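Local coordinates for protein arylmalonate decarboxylase (Bordetella bronchiseptica, PDB 3IXL) that catalyses the cofactor-free enantioselective decarboxylation of 2-aryl-2-methylmalonates to 2-arylpropionates and carbon dioxide, at residues Leu72-Thr75 against Ser76-Phe79; Val43-Glu46 against Gly47-Ala50; Ile52-Val55 against Val56-Arg60; Leu191-Leu194 against Asp195-Glu199; Leu89-Ala92 against Met93-Thr97. The protein carries 2 engineered substitutions. All coordinates share one frame; numbering follows the deposited sequence.

Interaction 1 of 5, residues Leu72-Thr75 against Ser76-Phe79. Engineered in segment 72-75: Cys74 (natural residue Gly). With PAC (2-phenylacetic acid), chain C.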
loop_
_atom_site.group_PDB
_atom_site.type_symbol
_atom_site.label_atom_id
_atom_site.label_comp_id
_atom_site.label_asym_id
_atom_site.label_seq_id
_atom_site.Cartn_x
_atom_site.Cartn_y
_atom_site.Cartn_z
ATOM N N LEU A 72 -6.370 2.395 6.248
ATOM C CA LEU A 72 -5.132 2.195 6.982
ATOM C C LEU A 72 -4.015 2.080 5.949
ATOM O O LEU A 72 -3.872 1.047 5.280
ATOM C CB LEU A 72 -5.203 0.936 7.855
ATOM C CG LEU A 72 -3.900 0.541 8.556
ATOM C CD1 LEU A 72 -3.378 1.656 9.451
ATOM C CD2 LEU A 72 -4.076 -0.723 9.383
ATOM N N MET A 73 -3.240 3.155 5.819
ATOM C CA MET A 73 -2.231 3.272 4.770
ATOM C C MET A 73 -0.870 2.709 5.194
ATOM O O MET A 73 0.151 3.410 5.193
ATOM C CB MET A 73 -2.133 4.720 4.293
ATOM C CG MET A 73 -3.373 5.166 3.530
ATOM S SD MET A 73 -3.506 4.476 1.865
ATOM C CE MET A 73 -2.260 5.490 1.047
ATOM N N CYS A 74 -0.878 1.427 5.555
ATOM C CA CYS A 74 0.345 0.680 5.835
ATOM C C CYS A 74 0.109 -0.764 5.452
ATOM O O CYS A 74 -0.846 -1.391 5.911
ATOM C CB CYS A 74 0.740 0.764 7.308
ATOM S SG CYS A 74 2.269 -0.155 7.669
ATOM N N THR A 75 0.966 -1.284 4.576
ATOM C CA THR A 75 0.813 -2.639 4.062
ATOM C C THR A 75 1.131 -3.626 5.178
ATOM O O THR A 75 0.308 -4.484 5.523
ATOM C CB THR A 75 1.750 -2.901 2.849
ATOM O OG1 THR A 75 2.051 -1.672 2.167
ATOM C CG2 THR A 75 1.108 -3.889 1.881
ATOM N N SER A 76 2.314 -3.485 5.764
ATOM C CA SER A 76 2.777 -4.477 6.725
ATOM C C SER A 76 1.993 -4.481 8.039
ATOM O O SER A 76 1.772 -5.540 8.622
ATOM C CB SER A 76 4.297 -4.392 6.928
ATOM O OG SER A 76 4.692 -3.100 7.340
ATOM N N LEU A 77 1.543 -3.314 8.485
ATOM C CA LEU A 77 0.703 -3.248 9.681
ATOM C C LEU A 77 -0.576 -4.047 9.465
ATOM O O LEU A 77 -1.138 -4.605 10.416
ATOM C CB LEU A 77 0.360 -1.791 9.991
ATOM C CG LEU A 77 -0.115 -1.270 11.328
ATOM C CD1 LEU A 77 0.647 -1.866 12.489
ATOM C CD2 LEU A 77 0.156 0.210 11.266
ATOM N N SER A 78 -1.036 -4.104 8.211
ATOM C CA SER A 78 -2.260 -4.822 7.878
ATOM C C SER A 78 -2.084 -6.287 7.436
ATOM O O SER A 78 -3.042 -7.051 7.531
ATOM C CB SER A 78 -3.135 -4.025 6.898
ATOM O OG SER A 78 -2.448 -3.664 5.708
ATOM N N PHE A 79 -0.878 -6.688 7.019
ATOM C CA PHE A 79 -0.650 -8.096 6.639
ATOM C C PHE A 79 0.138 -8.947 7.637
ATOM O O PHE A 79 0.175 -10.176 7.478
ATOM C CB PHE A 79 -0.100 -8.260 5.192
ATOM C CG PHE A 79 1.357 -7.844 4.993
ATOM C CD1 PHE A 79 2.407 -8.489 5.665
ATOM C CD2 PHE A 79 1.671 -6.841 4.082
ATOM C CE1 PHE A 79 3.731 -8.101 5.468
ATOM C CE2 PHE A 79 2.990 -6.451 3.860
ATOM C CZ PHE A 79 4.025 -7.079 4.551
HETATM C C1 PAC C . 4.360 -0.574 4.806
HETATM C C2 PAC C . 5.161 0.304 5.750
HETATM C "C1'" PAC C . 5.069 1.814 5.672
HETATM C "C2'" PAC C . 6.203 2.515 6.095
HETATM C "C3'" PAC C . 6.230 3.909 6.080
HETATM C "C4'" PAC C . 5.111 4.612 5.643
HETATM C "C5'" PAC C . 3.972 3.919 5.214
HETATM C "C6'" PAC C . 3.939 2.521 5.234
HETATM O O1 PAC C . 3.625 -0.109 3.891
HETATM O O2 PAC C . 4.486 -1.817 5.000
#
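The engineered Cys74, which replaces a natural glycine, meets Leu77 at the start of helix 75-79. Cys74 is the N-cap residue, and its SG accepts the backbone N-H of Leu77 (SG to N, 3.3 Å, 158°). With SG anti to the backbone N (chi1 -180°), the sulfur also packs against Leu77 CB and comes 3.5 Å from C2 of the phenylacetic acid. Close packing continues at Thr75, whose carbonyl oxygen takes the N-H of Phe79 in the carbonyl plane (Thr75 O to Phe79 N, 2.9 Å) and a weak bond from Ser78 N. The ring of Phe79 lies over Ser76 CA on one face, while Thr75 CG2 reaches its edge in plane. Looser is the side where Leu72 spreads its methyls: CD1 is 4.2 Å from Leu77 CD2, and CD2 just as far from Ser78 CB. This looser side is equally buried, with Leu89 of helix 83-97 against Leu72.

Thr75 and Ser76 each give the carboxylate two bonds. Thr75 N and OG1 donate to O1 (OG1 to O1, 2.8 Å); Ser76 N and OG donate to O2 (OG to O2, 2.7 Å). As a second shell, Ser211 OG bonds to Thr75 OG1 and Tyr48 OH to Ser76 OG. With Tyr126 and Gly189 N also bonded to the ligand, the N-H groups and hydroxyls at this helix start form the dioxyanion hole of arylmalonate decarboxylase.

Interaction 2 of 5, residues Val43-Glu46 against Gly47-Ala50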
loop_
_atom_site.group_PDB
_atom_site.type_symbol
_atom_site.label_atom_id
_atom_site.label_comp_id
_atom_site.label_asym_id
_atom_site.label_seq_id
_atom_site.Cartn_x
_atom_site.Cartn_y
_atom_site.Cartn_z
ATOM N N VAL A 43 9.544 -0.483 11.188
ATOM C CA VAL A 43 8.756 -1.326 10.302
ATOM C C VAL A 43 9.131 -2.777 10.625
ATOM O O VAL A 43 9.826 -3.449 9.874
ATOM C CB VAL A 43 8.966 -0.925 8.811
ATOM C CG1 VAL A 43 8.030 -1.698 7.906
ATOM C CG2 VAL A 43 8.770 0.598 8.631
ATOM N N THR A 44 8.678 -3.223 11.796
ATOM C CA THR A 44 8.929 -4.564 12.308
ATOM C C THR A 44 7.688 -4.963 13.107
ATOM O O THR A 44 6.979 -4.086 13.601
ATOM C CB THR A 44 10.128 -4.607 13.298
ATOM O OG1 THR A 44 9.852 -3.775 14.423
ATOM C CG2 THR A 44 11.442 -4.168 12.656
ATOM N N PRO A 45 7.441 -6.282 13.265
ATOM C CA PRO A 45 6.362 -6.752 14.148
ATOM C C PRO A 45 6.365 -6.133 15.551
ATOM O O PRO A 45 5.302 -5.761 16.052
ATOM C CB PRO A 45 6.587 -8.268 14.184
ATOM C CG PRO A 45 7.161 -8.554 12.821
ATOM C CD PRO A 45 8.088 -7.405 12.557
ATOM N N GLU A 46 7.538 -5.994 16.162
ATOM C CA GLU A 46 7.631 -5.327 17.464
ATOM C C GLU A 46 7.111 -3.894 17.375
ATOM O O GLU A 46 6.395 -3.423 18.270
ATOM C CB GLU A 46 9.066 -5.369 18.005
ATOM C CG GLU A 46 9.709 -6.757 17.950
ATOM C CD GLU A 46 10.530 -6.985 16.680
ATOM O OE1 GLU A 46 9.992 -7.535 15.684
ATOM O OE2 GLU A 46 11.725 -6.607 16.686
ATOM N N GLY A 47 7.448 -3.205 16.285
ATOM C CA GLY A 47 6.931 -1.863 16.056
ATOM C C GLY A 47 5.424 -1.865 15.855
ATOM O O GLY A 47 4.711 -1.044 16.439
ATOM N N TYR A 48 4.931 -2.789 15.035
ATOM C CA TYR A 48 3.493 -2.862 14.777
ATOM C C TYR A 48 2.711 -3.087 16.064
ATOM O O TYR A 48 1.678 -2.453 16.284
ATOM C CB TYR A 48 3.138 -3.969 13.777
ATOM C CG TYR A 48 3.972 -3.990 12.517
ATOM C CD1 TYR A 48 4.365 -2.809 11.880
ATOM C CD2 TYR A 48 4.366 -5.206 11.962
ATOM C CE1 TYR A 48 5.154 -2.851 10.722
ATOM C CE2 TYR A 48 5.153 -5.261 10.826
ATOM C CZ TYR A 48 5.549 -4.081 10.215
ATOM O OH TYR A 48 6.334 -4.159 9.087
ATOM N N ASP A 49 3.208 -3.988 16.912
ATOM C CA ASP A 49 2.496 -4.332 18.136
ATOM C C ASP A 49 2.278 -3.100 19.021
ATOM O O ASP A 49 1.283 -3.029 19.748
ATOM C CB ASP A 49 3.259 -5.408 18.907
ATOM C CG ASP A 49 3.084 -6.801 18.319
ATOM O OD1 ASP A 49 2.261 -7.010 17.396
ATOM O OD2 ASP A 49 3.789 -7.709 18.809
ATOM N N ALA A 50 3.192 -2.133 18.945
ATOM C CA ALA A 50 3.116 -0.937 19.792
ATOM C C ALA A 50 2.073 0.097 19.350
ATOM O O ALA A 50 1.712 0.982 20.129
ATOM C CB ALA A 50 4.479 -0.282 19.930
#
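Tyr48 folds back beneath Thr44 in the first turn of helix 45-51, and backbone hydrogen bonds define that turn. Tyr48 N donates to Thr44 O at 2.8 Å and 160°, and Asp49 N donates to Pro45 O at 2.9 Å. A side-chain bond adds the cap: Thr44 OG1 accepts the N-H of Gly47 (OG1 to N, 3.1 Å, 156°). Its chi1 of 61° swings the hydroxyl between the backbone N and the carbonyl carbon, where it can face the oncoming helix; the same hydroxyl is also hydrogen-bonded to Ser42 OG.

Contacts of the aromatic ring form a second group. Thr44 O sits 3.1 Å above the ring plane of Tyr48, over its centre, so this one carbonyl oxygen both receives the tyrosine's own N-H and rests on its face. Pro45 runs alongside the ring, CD 4.0 Å from CE2. Val43 crosses near the far end, its CG1 only 3.2 Å from Tyr48 OH, a close apolar-to-polar approach. The phenol hydroxyl has its polar partner in Ser76 OG, part of the ligand pocket, which suggests that this packing fixes the direction from which Tyr48 supports that serine.

Glu46 and Asp49 are exposed, their carboxylates not in contact (OE1 to OD2, 6.9 Å); Asp49 OD1 is bound by Tyr80 OH. A threonine N-cap followed by proline as the first helical residue is a classic helix N-terminus.

Interaction 3 of 5, residues Ile52-Val55 against Val56-Arg60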
loop_
_atom_site.group_PDB
_atom_site.type_symbol
_atom_site.label_atom_id
_atom_site.label_comp_id
_atom_site.label_asym_id
_atom_site.label_seq_id
_atom_site.Cartn_x
_atom_site.Cartn_y
_atom_site.Cartn_z
ATOM N N ILE A 52 -0.675 -0.946 16.804
ATOM C CA ILE A 52 -1.802 -1.572 16.106
ATOM C C ILE A 52 -3.134 -1.356 16.834
ATOM O O ILE A 52 -4.181 -1.227 16.204
ATOM C CB ILE A 52 -1.545 -3.082 15.828
ATOM C CG1 ILE A 52 -2.641 -3.697 14.946
ATOM C CG2 ILE A 52 -1.452 -3.866 17.133
ATOM C CD1 ILE A 52 -2.673 -3.177 13.521
ATOM N N GLU A 53 -3.079 -1.296 18.162
ATOM C CA GLU A 53 -4.294 -1.167 18.959
ATOM C C GLU A 53 -4.950 0.201 18.835
ATOM O O GLU A 53 -6.123 0.354 19.187
ATOM C CB GLU A 53 -3.992 -1.459 20.425
ATOM C CG GLU A 53 -3.514 -2.885 20.645
ATOM C CD GLU A 53 -2.900 -3.098 22.011
ATOM O OE1 GLU A 53 -3.304 -4.070 22.676
ATOM O OE2 GLU A 53 -2.021 -2.312 22.418
ATOM N N SER A 54 -4.202 1.184 18.344
ATOM C CA SER A 54 -4.712 2.546 18.205
ATOM C C SER A 54 -5.410 2.814 16.879
ATOM O O SER A 54 -5.998 3.870 16.702
ATOM C CB SER A 54 -3.591 3.564 18.407
ATOM O OG SER A 54 -2.654 3.533 17.338
ATOM N N VAL A 55 -5.329 1.866 15.952
ATOM C CA VAL A 55 -5.902 2.058 14.626
ATOM C C VAL A 55 -7.381 2.448 14.685
ATOM O O VAL A 55 -7.797 3.405 14.034
ATOM C CB VAL A 55 -5.661 0.832 13.722
ATOM C CG1 VAL A 55 -6.517 0.914 12.448
ATOM C CG2 VAL A 55 -4.177 0.741 13.371
ATOM N N VAL A 56 -8.160 1.733 15.488
ATOM C CA VAL A 56 -9.594 2.016 15.583
ATOM C C VAL A 56 -9.875 3.450 16.066
ATOM O O VAL A 56 -10.763 4.128 15.547
ATOM C CB VAL A 56 -10.302 0.966 16.472
ATOM C CG1 VAL A 56 -11.698 1.420 16.872
ATOM C CG2 VAL A 56 -10.376 -0.360 15.731
ATOM N N ASP A 57 -9.090 3.925 17.029
ATOM C CA ASP A 57 -9.263 5.282 17.542
ATOM C C ASP A 57 -8.938 6.327 16.485
ATOM O O ASP A 57 -9.602 7.358 16.403
ATOM C CB ASP A 57 -8.423 5.508 18.801
ATOM C CG ASP A 57 -8.892 4.654 19.971
ATOM O OD1 ASP A 57 -10.120 4.482 20.156
ATOM O OD2 ASP A 57 -8.023 4.132 20.696
ATOM N N HIS A 58 -7.922 6.054 15.662
ATOM C CA HIS A 58 -7.584 6.965 14.569
ATOM C C HIS A 58 -8.682 6.972 13.504
ATOM O O HIS A 58 -9.008 8.020 12.950
ATOM C CB HIS A 58 -6.225 6.617 13.956
ATOM C CG HIS A 58 -5.069 7.066 14.791
ATOM N ND1 HIS A 58 -4.547 8.339 14.710
ATOM C CD2 HIS A 58 -4.349 6.423 15.740
ATOM C CE1 HIS A 58 -3.547 8.457 15.564
ATOM N NE2 HIS A 58 -3.408 7.311 16.204
ATOM N N ALA A 59 -9.265 5.801 13.237
ATOM C CA ALA A 59 -10.416 5.719 12.333
ATOM C C ALA A 59 -11.578 6.607 12.818
ATOM O O ALA A 59 -12.181 7.336 12.029
ATOM C CB ALA A 59 -10.862 4.263 12.155
ATOM N N ARG A 60 -11.878 6.530 14.113
ATOM C CA ARG A 60 -12.929 7.334 14.722
ATOM C C ARG A 60 -12.625 8.832 14.617
ATOM O O ARG A 60 -13.533 9.624 14.338
ATOM C CB ARG A 60 -13.118 6.948 16.186
ATOM C CG ARG A 60 -13.748 5.583 16.436
ATOM C CD ARG A 60 -13.926 5.380 17.946
ATOM N NE ARG A 60 -14.478 4.076 18.309
ATOM C CZ ARG A 60 -15.780 3.804 18.396
ATOM N NH1 ARG A 60 -16.687 4.742 18.137
ATOM N NH2 ARG A 60 -16.176 2.585 18.738
HETATM O O HOH W 1 -7.092 -0.851 16.441
HETATM O O HOH W 2 -1.199 5.893 17.695
#
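Ser54 and His58, one helical turn apart, are joined by a backbone bond, a ring-edge contact and a water bridge. The backbone part is regular: His58 N donates to Ser54 O at 3.1 Å, and Ala59 N to Val55 O at 2.9 Å (162°). These bonds belong to the first turn of helix 55-64.

Water supplies the next group. Where a direct bond from Val56 N to Ile52 O would extend the pattern backward by one turn, a water stands between them. It donates to Ile52 O at 2.9 Å and accepts from Val56 N at 3.0 Å, so the turn is widened yet still closed. A second water donates to Ser54 OG at 2.8 Å and is also bonded to His58 NE2 at 3.0 Å, spanning two side chains that do not bond directly.

Side-chain packing turns the edge of the imidazole to the Ser54 carbonyl. Ser54 O lies near the ring plane, 3.2 Å from His58 CD2, while Ser54 OG is 3.7 Å from the same carbon. The ring reaches there because CG is anti to the carbonyl carbon (chi1 -77°). Both ring nitrogens are engaged, ND1 by Ser36 OG and NE2 by the water, which should hold the ring's rotation; Ser54 OG is bonded in turn to Val51 O.

Around this turn, Val55, His58 and Ala59 rest on Ile12 of strand 8-13, whereas Val56 and Ala59 turn to Ala96 and Thr97 of helix 83-97, so helix 55-64 lies against the sheet with helix 83-97 at its flank.

Interaction 4 of 5, residues Leu191-Leu194 against Asp195-Glu199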
loop_
_atom_site.group_PDB
_atom_site.type_symbol
_atom_site.label_atom_id
_atom_site.label_comp_id
_atom_site.label_asym_id
_atom_site.label_seq_id
_atom_site.Cartn_x
_atom_site.Cartn_y
_atom_site.Cartn_z
ATOM N N LEU A 191 7.934 4.105 0.522
ATOM C CA LEU A 191 8.741 4.336 -0.667
ATOM C C LEU A 191 8.078 5.345 -1.585
ATOM O O LEU A 191 6.848 5.393 -1.691
ATOM C CB LEU A 191 8.935 3.017 -1.419
ATOM C CG LEU A 191 9.672 1.903 -0.669
ATOM C CD1 LEU A 191 9.590 0.604 -1.452
ATOM C CD2 LEU A 191 11.120 2.292 -0.407
ATOM N N LEU A 192 8.905 6.144 -2.252
ATOM C CA LEU A 192 8.431 7.101 -3.246
ATOM C C LEU A 192 8.653 6.488 -4.617
ATOM O O LEU A 192 9.747 6.536 -5.179
ATOM C CB LEU A 192 9.134 8.458 -3.082
ATOM C CG LEU A 192 8.791 9.165 -1.767
ATOM C CD1 LEU A 192 9.786 10.274 -1.441
ATOM C CD2 LEU A 192 7.360 9.705 -1.783
ATOM N N THR A 193 7.587 5.899 -5.143
ATOM C CA THR A 193 7.670 4.977 -6.269
ATOM C C THR A 193 7.064 5.485 -7.573
ATOM O O THR A 193 7.109 4.775 -8.575
ATOM C CB THR A 193 6.939 3.656 -5.946
ATOM O OG1 THR A 193 5.532 3.903 -5.795
ATOM C CG2 THR A 193 7.489 3.028 -4.664
ATOM N N LEU A 194 6.476 6.683 -7.564
ATOM C CA LEU A 194 5.687 7.108 -8.725
ATOM C C LEU A 194 6.464 7.198 -10.038
ATOM O O LEU A 194 5.907 6.919 -11.099
ATOM C CB LEU A 194 4.932 8.417 -8.445
ATOM C CG LEU A 194 3.713 8.318 -7.518
ATOM C CD1 LEU A 194 3.130 9.695 -7.296
ATOM C CD2 LEU A 194 2.656 7.392 -8.074
ATOM N N ASP A 195 7.733 7.591 -9.979
ATOM C CA ASP A 195 8.540 7.670 -11.202
ATOM C C ASP A 195 9.113 6.308 -11.590
ATOM O O ASP A 195 9.432 6.073 -12.759
ATOM C CB ASP A 195 9.657 8.701 -11.050
ATOM C CG ASP A 195 9.141 10.131 -11.019
ATOM O OD1 ASP A 195 8.056 10.401 -11.570
ATOM O OD2 ASP A 195 9.838 10.991 -10.451
ATOM N N ALA A 196 9.207 5.400 -10.621
ATOM C CA ALA A 196 9.724 4.053 -10.888
ATOM C C ALA A 196 8.742 3.186 -11.658
ATOM O O ALA A 196 9.136 2.442 -12.566
ATOM C CB ALA A 196 10.134 3.363 -9.588
ATOM N N ILE A 197 7.465 3.271 -11.291
ATOM C CA ILE A 197 6.438 2.382 -11.844
ATOM C C ILE A 197 6.372 2.379 -13.384
ATOM O O ILE A 197 6.496 1.313 -13.983
ATOM C CB ILE A 197 5.035 2.654 -11.234
ATOM C CG1 ILE A 197 5.041 2.389 -9.724
ATOM C CG2 ILE A 197 3.964 1.799 -11.930
ATOM C CD1 ILE A 197 3.859 3.048 -9.009
ATOM N N PRO A 198 6.169 3.551 -14.027
ATOM C CA PRO A 198 6.077 3.496 -15.494
ATOM C C PRO A 198 7.358 3.004 -16.159
ATOM O O PRO A 198 7.293 2.411 -17.228
ATOM C CB PRO A 198 5.781 4.952 -15.897
ATOM C CG PRO A 198 6.239 5.778 -14.739
ATOM C CD PRO A 198 5.980 4.925 -13.517
ATOM N N GLU A 199 8.506 3.248 -15.539
ATOM C CA GLU A 199 9.773 2.803 -16.119
ATOM C C GLU A 199 9.888 1.280 -16.057
ATOM O O GLU A 199 10.281 0.632 -17.031
ATOM C CB GLU A 199 10.937 3.482 -15.400
ATOM C CG GLU A 199 12.346 3.062 -15.845
ATOM C CD GLU A 199 12.674 3.357 -17.299
ATOM O OE1 GLU A 199 13.729 2.866 -17.747
ATOM O OE2 GLU A 199 11.908 4.060 -17.993
HETATM O O HOH W 3 10.001 6.899 -7.941
#
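Thr193 touches Ala196 and Ile197 where the loop after strand 183-187 turns into the following helix, and the residue before it joins in through water. Leu192 O accepts a bond from a water at 2.8 Å; the same water takes a weak bond from Asp195 N, so the approach to the helix is bridged by solvent.

At Thr193 the contact becomes direct. Its carbonyl oxygen accepts Ile197 N at 3.1 Å, with the donor almost in line with the C=O bond (172°), and more weakly Ala196 N at 3.0 Å. Ile197 swings its CG1 branch back over this oxygen, CG1 lying 3.4 Å from Thr193 O, and its terminal CD1 comes within 3.7 Å of Thr193 OG1. With chi1 at 66°, that hydroxyl lies between the backbone N and the carbonyl carbon; its polar partner is Ser210 OG.

Leu194 turns its side chain elsewhere, onto Asp23, Arg26 and Leu27 of helix 23-27, and meets the next turn through its carbonyl. Leu194 O comes 3.1 Å from Pro198 CD. The exposed Asp195 is tied by a salt bridge to Arg26.

Proline has no N-H to offer, and the model gives the buried Leu194 O no polar partner. The turn is closed by Thr193 O, through one good and one weak bond, with a ring methylene filling the place where a helical donor would otherwise stand.

Interaction 5 of 5, residues Leu89-Ala92 against Met93-Thr97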
loop_
_atom_site.group_PDB
_atom_site.type_symbol
_atom_site.label_atom_id
_atom_site.label_comp_id
_atom_site.label_asym_id
_atom_site.label_seq_id
_atom_site.Cartn_x
_atom_site.Cartn_y
_atom_site.Cartn_z
ATOM N N LEU A 89 -9.614 -6.487 11.218
ATOM C CA LEU A 89 -9.275 -5.100 11.506
ATOM C C LEU A 89 -10.146 -4.151 10.684
ATOM O O LEU A 89 -10.629 -3.143 11.213
ATOM C CB LEU A 89 -7.787 -4.843 11.241
ATOM C CG LEU A 89 -7.297 -3.428 11.549
ATOM C CD1 LEU A 89 -7.505 -3.083 13.015
ATOM C CD2 LEU A 89 -5.827 -3.297 11.173
ATOM N N THR A 90 -10.356 -4.474 9.411
ATOM C CA THR A 90 -11.230 -3.674 8.556
ATOM C C THR A 90 -12.642 -3.594 9.128
ATOM O O THR A 90 -13.233 -2.513 9.187
ATOM C CB THR A 90 -11.274 -4.228 7.126
ATOM O OG1 THR A 90 -9.933 -4.308 6.615
ATOM C CG2 THR A 90 -12.105 -3.317 6.215
ATOM N N VAL A 91 -13.169 -4.739 9.556
ATOM C CA VAL A 91 -14.508 -4.802 10.131
ATOM C C VAL A 91 -14.588 -3.980 11.413
ATOM O O VAL A 91 -15.580 -3.274 11.631
ATOM C CB VAL A 91 -14.950 -6.268 10.380
ATOM C CG1 VAL A 91 -16.207 -6.321 11.262
ATOM C CG2 VAL A 91 -15.199 -6.963 9.064
ATOM N N ALA A 92 -13.559 -4.066 12.256
ATOM C CA ALA A 92 -13.518 -3.285 13.495
ATOM C C ALA A 92 -13.530 -1.788 13.211
ATOM O O ALA A 92 -14.222 -1.030 13.888
ATOM C CB ALA A 92 -12.315 -3.661 14.343
ATOM N N MET A 93 -12.754 -1.361 12.214
ATOM C CA MET A 93 -12.752 0.041 11.787
ATOM C C MET A 93 -14.137 0.463 11.312
ATOM O O MET A 93 -14.624 1.535 11.668
ATOM C CB MET A 93 -11.732 0.264 10.667
ATOM C CG MET A 93 -10.289 0.086 11.098
ATOM S SD MET A 93 -9.150 -0.088 9.694
ATOM C CE MET A 93 -9.259 1.535 8.979
ATOM N N ARG A 94 -14.776 -0.383 10.516
ATOM C CA ARG A 94 -16.098 -0.063 9.991
ATOM C C ARG A 94 -17.135 0.039 11.113
ATOM O O ARG A 94 -17.950 0.963 11.132
ATOM C CB ARG A 94 -16.528 -1.080 8.931
ATOM C CG ARG A 94 -17.851 -0.730 8.303
ATOM C CD ARG A 94 -17.849 -0.843 6.792
ATOM N NE ARG A 94 -18.131 -2.186 6.308
ATOM C CZ ARG A 94 -19.181 -2.526 5.557
ATOM N NH1 ARG A 94 -20.087 -1.632 5.180
ATOM N NH2 ARG A 94 -19.323 -3.781 5.183
ATOM N N GLU A 95 -17.093 -0.896 12.057
ATOM C CA GLU A 95 -18.055 -0.878 13.168
ATOM C C GLU A 95 -17.841 0.323 14.088
ATOM O O GLU A 95 -18.791 0.806 14.711
ATOM C CB GLU A 95 -18.044 -2.212 13.933
ATOM C CG GLU A 95 -18.615 -3.377 13.109
ATOM C CD GLU A 95 -18.778 -4.693 13.887
ATOM O OE1 GLU A 95 -18.777 -4.664 15.135
ATOM O OE2 GLU A 95 -18.933 -5.753 13.236
ATOM N N ALA A 96 -16.607 0.821 14.148
ATOM C CA ALA A 96 -16.268 1.994 14.952
ATOM C C ALA A 96 -16.704 3.306 14.311
ATOM O O ALA A 96 -16.891 4.291 15.017
ATOM C CB ALA A 96 -14.780 2.032 15.232
ATOM N N THR A 97 -16.854 3.324 12.987
ATOM C CA THR A 97 -17.043 4.577 12.241
ATOM C C THR A 97 -18.357 4.666 11.469
ATOM O O THR A 97 -18.847 5.764 11.186
ATOM C CB THR A 97 -15.915 4.787 11.219
ATOM O OG1 THR A 97 -15.895 3.687 10.290
ATOM C CG2 THR A 97 -14.574 4.886 11.916
#
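Met93 packs back against Leu89 one turn earlier in helix 83-97, and more of its surface is buried here than that of any other residue. Its CG, anti to the carbonyl carbon (chi1 -67°), lies 3.2 Å from Leu89 O, and SD reaches 4.2 Å from Leu89 CG. A bend at chi3 leads CE away from Leu89; the side chain as a whole also contacts Val55, Val70 and Cys101. Its backbone is held at both ends. Met93 N donates to Leu89 O at 2.9 Å, and Met93 O receives the hydroxyl of Thr97, OG1 to O 2.9 Å; that hydroxyl is also bonded to Leu99 N just beyond the helix.

Ala92 comes second and works through its backbone. Ala92 O accepts Ala96 N at 3.0 Å, but the N-H approaches at 140°, more bent than the other three backbone bonds spanning the two segments, as the helix nears its end.

Val91, third, lies on the exposed side. Its CG1 points the same way as the extended Glu95 chain and lies alongside it, 3.4 Å from OE2. Glu95 N meanwhile donates to Val91 O at 2.9 Å, and Arg94 N reaches Thr90 O in the same manner.

The chemistry divides round the helix: a flexible thioether and a leucine fill the inward side, whereas a carboxylate beside a valine methyl can keep its polar end at the surface. Cohesion between the turns comes chiefly from the four backbone hydrogen bonds, with no charge pair between these side chains.

How the interactions relate
Along the chain the order is interaction 2, 3, 1, 5 and 4. Interactions 1, 3 and 5 pack on the parallel sheet of strands 33-37, 8-13, 67-72 and 101-103, and interaction 2 joins them through interaction 1, by a probable hydrogen bond from Ser76 OG to Tyr48 OH. Interaction 4 follows strand 183-187 of the second sheet, about 30 Å between centres from interaction 3, on the opposite side of the chain's centre. Interaction 1 packs on 3 through Leu72 and Leu77 and on 5 through Leu72. Interactions 3 and 5, centres about 9 Å apart, pair helices 55-64 and 83-97. Of the five, only interaction 1 holds the ligand; interaction 2 adjoins it, and 3 and 5 lie behind on the sheet side.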